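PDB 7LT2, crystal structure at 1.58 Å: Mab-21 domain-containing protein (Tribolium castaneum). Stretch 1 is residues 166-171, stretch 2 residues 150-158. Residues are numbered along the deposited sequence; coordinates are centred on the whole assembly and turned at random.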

# COMPACT_ATOMS: atom_id res chain seq x y z
N PHE A 166 -13.70 -7.73 -19.44
CA PHE A 166 -12.54 -8.08 -18.64
C PHE A 166 -12.75 -9.44 -18.00
O PHE A 166 -13.88 -9.89 -17.80
CB PHE A 166 -12.27 -7.00 -17.59
CG PHE A 166 -12.01 -5.66 -18.21
CD1 PHE A 166 -10.75 -5.34 -18.68
CD2 PHE A 166 -13.05 -4.77 -18.43
CE1 PHE A 166 -10.52 -4.13 -19.30
CE2 PHE A 166 -12.83 -3.56 -19.05
CZ PHE A 166 -11.56 -3.24 -19.49
N HIS A 167 -11.63 -10.10 -17.73
CA HIS A 167 -11.61 -11.43 -17.14
C HIS A 167 -11.01 -11.35 -15.74
O HIS A 167 -10.00 -10.68 -15.53
CB HIS A 167 -10.80 -12.40 -18.00
CG HIS A 167 -11.50 -12.84 -19.24
ND1 HIS A 167 -10.89 -13.61 -20.21
CD2 HIS A 167 -12.76 -12.62 -19.67
CE1 HIS A 167 -11.75 -13.85 -21.18
NE2 HIS A 167 -12.89 -13.26 -20.88
N ILE A 168 -11.65 -12.02 -14.79
CA ILE A 168 -11.20 -12.03 -13.41
C ILE A 168 -10.92 -13.47 -13.01
O ILE A 168 -11.82 -14.32 -13.05
CB ILE A 168 -12.21 -11.38 -12.46
CG1 ILE A 168 -12.33 -9.88 -12.75
CG2 ILE A 168 -11.80 -11.59 -11.02
CD1 ILE A 168 -13.25 -9.17 -11.80
N ASN A 169 -9.68 -13.74 -12.63
CA ASN A 169 -9.29 -14.99 -12.01
C ASN A 169 -9.01 -14.73 -10.53
O ASN A 169 -8.81 -13.59 -10.12
CB ASN A 169 -8.06 -15.58 -12.71
CG ASN A 169 -8.35 -15.98 -14.15
OD1 ASN A 169 -9.01 -16.99 -14.40
ND2 ASN A 169 -7.86 -15.18 -15.10
N TRP A 170 -9.05 -15.78 -9.72
CA TRP A 170 -8.91 -15.55 -8.29
C TRP A 170 -8.21 -16.72 -7.62
O TRP A 170 -8.23 -17.86 -8.11
CB TRP A 170 -10.26 -15.31 -7.61
CG TRP A 170 -11.07 -16.54 -7.56
CD1 TRP A 170 -11.05 -17.50 -6.59
CD2 TRP A 170 -12.00 -16.97 -8.54
NE1 TRP A 170 -11.93 -18.51 -6.90
CE2 TRP A 170 -12.53 -18.20 -8.10
CE3 TRP A 170 -12.46 -16.44 -9.74
CZ2 TRP A 170 -13.49 -18.91 -8.81
CZ3 TRP A 170 -13.41 -17.13 -10.45
CH2 TRP A 170 -13.91 -18.36 -9.99
N TRP A 171 -7.64 -16.43 -6.46
CA TRP A 171 -6.90 -17.38 -5.64
C TRP A 171 -6.64 -16.72 -4.30
O TRP A 171 -6.84 -15.52 -4.13
CB TRP A 171 -5.59 -17.81 -6.31
CG TRP A 171 -4.70 -16.65 -6.67
CD1 TRP A 171 -3.76 -16.06 -5.88
CD2 TRP A 171 -4.67 -15.94 -7.92
NE1 TRP A 171 -3.15 -15.02 -6.55
CE2 TRP A 171 -3.70 -14.93 -7.81
CE3 TRP A 171 -5.38 -16.05 -9.12
CZ2 TRP A 171 -3.41 -14.04 -8.84
CZ3 TRP A 171 -5.10 -15.17 -10.15
CH2 TRP A 171 -4.12 -14.18 -10.01
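Stretch 2 150-158: PWVNNATCE

Stretch 2 is a tight hairpin whose second strand, 156-158, pairs antiparallel with stretch 1, joined to it by a short backbone ladder and by side-chain contacts along and beyond it. Stretch 1 is extended throughout. Stretch 2 doubles back on itself: strand 151-152 leads through a turn at 153-155, where N153 and A155 take positive phi values, into strand 156-158, and V152 and T156 pair through V152 N to T156 O at 2.7 Å and T156 N to V152 O at 3.2 Å. Strand 156-158 is the part that flanks stretch 1. The two strand axes approach to 4.5 Å, and their N-to-C directions differ by 147°, so the strands run antiparallel with a marked twist.

The register sets H167 beside E158, I168 beside C157 and N169 beside T156. I168 and C157 form the hydrogen-bonded pair: I168 N donates to C157 O at 2.8 Å, and C157 N returns the bond to I168 O, also at 2.8 Å. H167 and E158 form the adjacent non-hydrogen-bonded pair, where CA-H...O contacts bring H167 CA to 3.3 Å from C157 O and E158 CA to 3.4 Å from F166 O.

Side chains alternate between the two faces of the sheet. On one, I168 and C157 are buried, and their CB atoms lie 4.0 Å apart; a branched aliphatic residue and a small thiol suit this apolar setting. On the other, the partly exposed H167 and E158 meet through a hydrogen bond from H167 NE2 to E158 OE1 at 3.3 Å, with the carboxylate oxygen near the plane of the imidazole, where a ring nitrogen can donate. The face of the same ring receives a methyl group: V152 CG2 lies 4.1 Å from the centroid of the H167 ring in a CH-pi contact. Histidine thus offers a polar edge and a flat apolar face at once.

Next along, T156 OG1 donates to N169 OD1 at 2.7 Å, a short bond that gives the buried threonine hydroxyl a partner. The oxygen O of water 1 also donates to N169 OD1, at 3.1 Å, and to A155 O, at 2.4 Å, linking N169 to the turn.

W170 carries the contact past the paired residues. Its broad, mostly apolar indole can touch three residues at once, with W170 CH2 3.7 Å from A155 CB and 3.5 Å from W151 CZ2, and W170 CZ3 3.4 Å from C157 SG. A155 presents just a methyl group to the ring. The two indoles meet obliquely, their six-membered ring planes at 50°.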

# COMPACT_ATOMS: atom_id res chain seq x y z
N PRO A 150 -20.88 -14.29 -14.27
CA PRO A 150 -20.72 -15.18 -15.42
C PRO A 150 -19.30 -15.71 -15.48
O PRO A 150 -18.33 -14.95 -15.35
CB PRO A 150 -21.02 -14.28 -16.63
CG PRO A 150 -21.68 -13.07 -16.07
CD PRO A 150 -21.17 -12.91 -14.67
N TRP A 151 -19.16 -17.02 -15.66
CA TRP A 151 -17.86 -17.65 -15.82
C TRP A 151 -17.66 -18.07 -17.27
O TRP A 151 -18.57 -18.60 -17.91
CB TRP A 151 -17.70 -18.87 -14.91
CG TRP A 151 -17.65 -18.57 -13.44
CD1 TRP A 151 -17.86 -17.37 -12.83
CD2 TRP A 151 -17.38 -19.51 -12.39
NE1 TRP A 151 -17.73 -17.50 -11.46
CE2 TRP A 151 -17.44 -18.80 -11.17
CE3 TRP A 151 -17.09 -20.88 -12.36
CZ2 TRP A 151 -17.22 -19.42 -9.93
CZ3 TRP A 151 -16.88 -21.49 -11.13
CH2 TRP A 151 -16.94 -20.76 -9.94
N VAL A 152 -16.46 -17.81 -17.78
CA VAL A 152 -16.02 -18.33 -19.06
C VAL A 152 -14.80 -19.21 -18.80
O VAL A 152 -14.19 -19.16 -17.74
CB VAL A 152 -15.69 -17.22 -20.07
CG1 VAL A 152 -16.91 -16.34 -20.31
CG2 VAL A 152 -14.51 -16.39 -19.59
N ASN A 153 -14.47 -20.03 -19.79
CA ASN A 153 -13.26 -20.87 -19.76
C ASN A 153 -13.32 -21.72 -18.49
O ASN A 153 -14.32 -22.41 -18.27
CB ASN A 153 -12.04 -19.97 -19.91
CG ASN A 153 -10.79 -20.73 -20.29
OD1 ASN A 153 -10.41 -21.71 -19.63
ND2 ASN A 153 -10.14 -20.31 -21.37
N ASN A 154 -12.29 -21.70 -17.64
CA ASN A 154 -12.27 -22.49 -16.41
C ASN A 154 -12.28 -21.54 -15.22
O ASN A 154 -11.24 -21.01 -14.82
CB ASN A 154 -11.05 -23.40 -16.37
CG ASN A 154 -11.04 -24.30 -15.14
OD1 ASN A 154 -12.06 -24.89 -14.79
ND2 ASN A 154 -9.90 -24.39 -14.48
N ALA A 155 -13.47 -21.32 -14.65
CA ALA A 155 -13.64 -20.51 -13.44
C ALA A 155 -13.04 -19.11 -13.62
O ALA A 155 -12.40 -18.57 -12.72
CB ALA A 155 -13.03 -21.20 -12.22
N THR A 156 -13.23 -18.54 -14.80
CA THR A 156 -12.82 -17.17 -15.07
C THR A 156 -14.08 -16.31 -15.15
O THR A 156 -14.95 -16.56 -15.98
CB THR A 156 -12.04 -17.09 -16.38
OG1 THR A 156 -10.83 -17.85 -16.26
CG2 THR A 156 -11.69 -15.64 -16.71
N CYS A 157 -14.18 -15.31 -14.27
CA CYS A 157 -15.33 -14.42 -14.28
C CYS A 157 -15.22 -13.44 -15.43
O CYS A 157 -14.12 -12.98 -15.77
CB CYS A 157 -15.43 -13.63 -12.97
SG CYS A 157 -15.49 -14.63 -11.51
N GLU A 158 -16.36 -13.09 -16.02
CA GLU A 158 -16.41 -12.10 -17.09
C GLU A 158 -17.26 -10.92 -16.64
O GLU A 158 -18.44 -11.10 -16.31
CB GLU A 158 -16.96 -12.70 -18.38
CG GLU A 158 -16.90 -11.75 -19.57
CD GLU A 158 -17.10 -12.45 -20.89
OE1 GLU A 158 -16.09 -12.95 -21.46
OE2 GLU A 158 -18.25 -12.51 -21.36
O HOH W 1 -10.18 -18.20 -11.81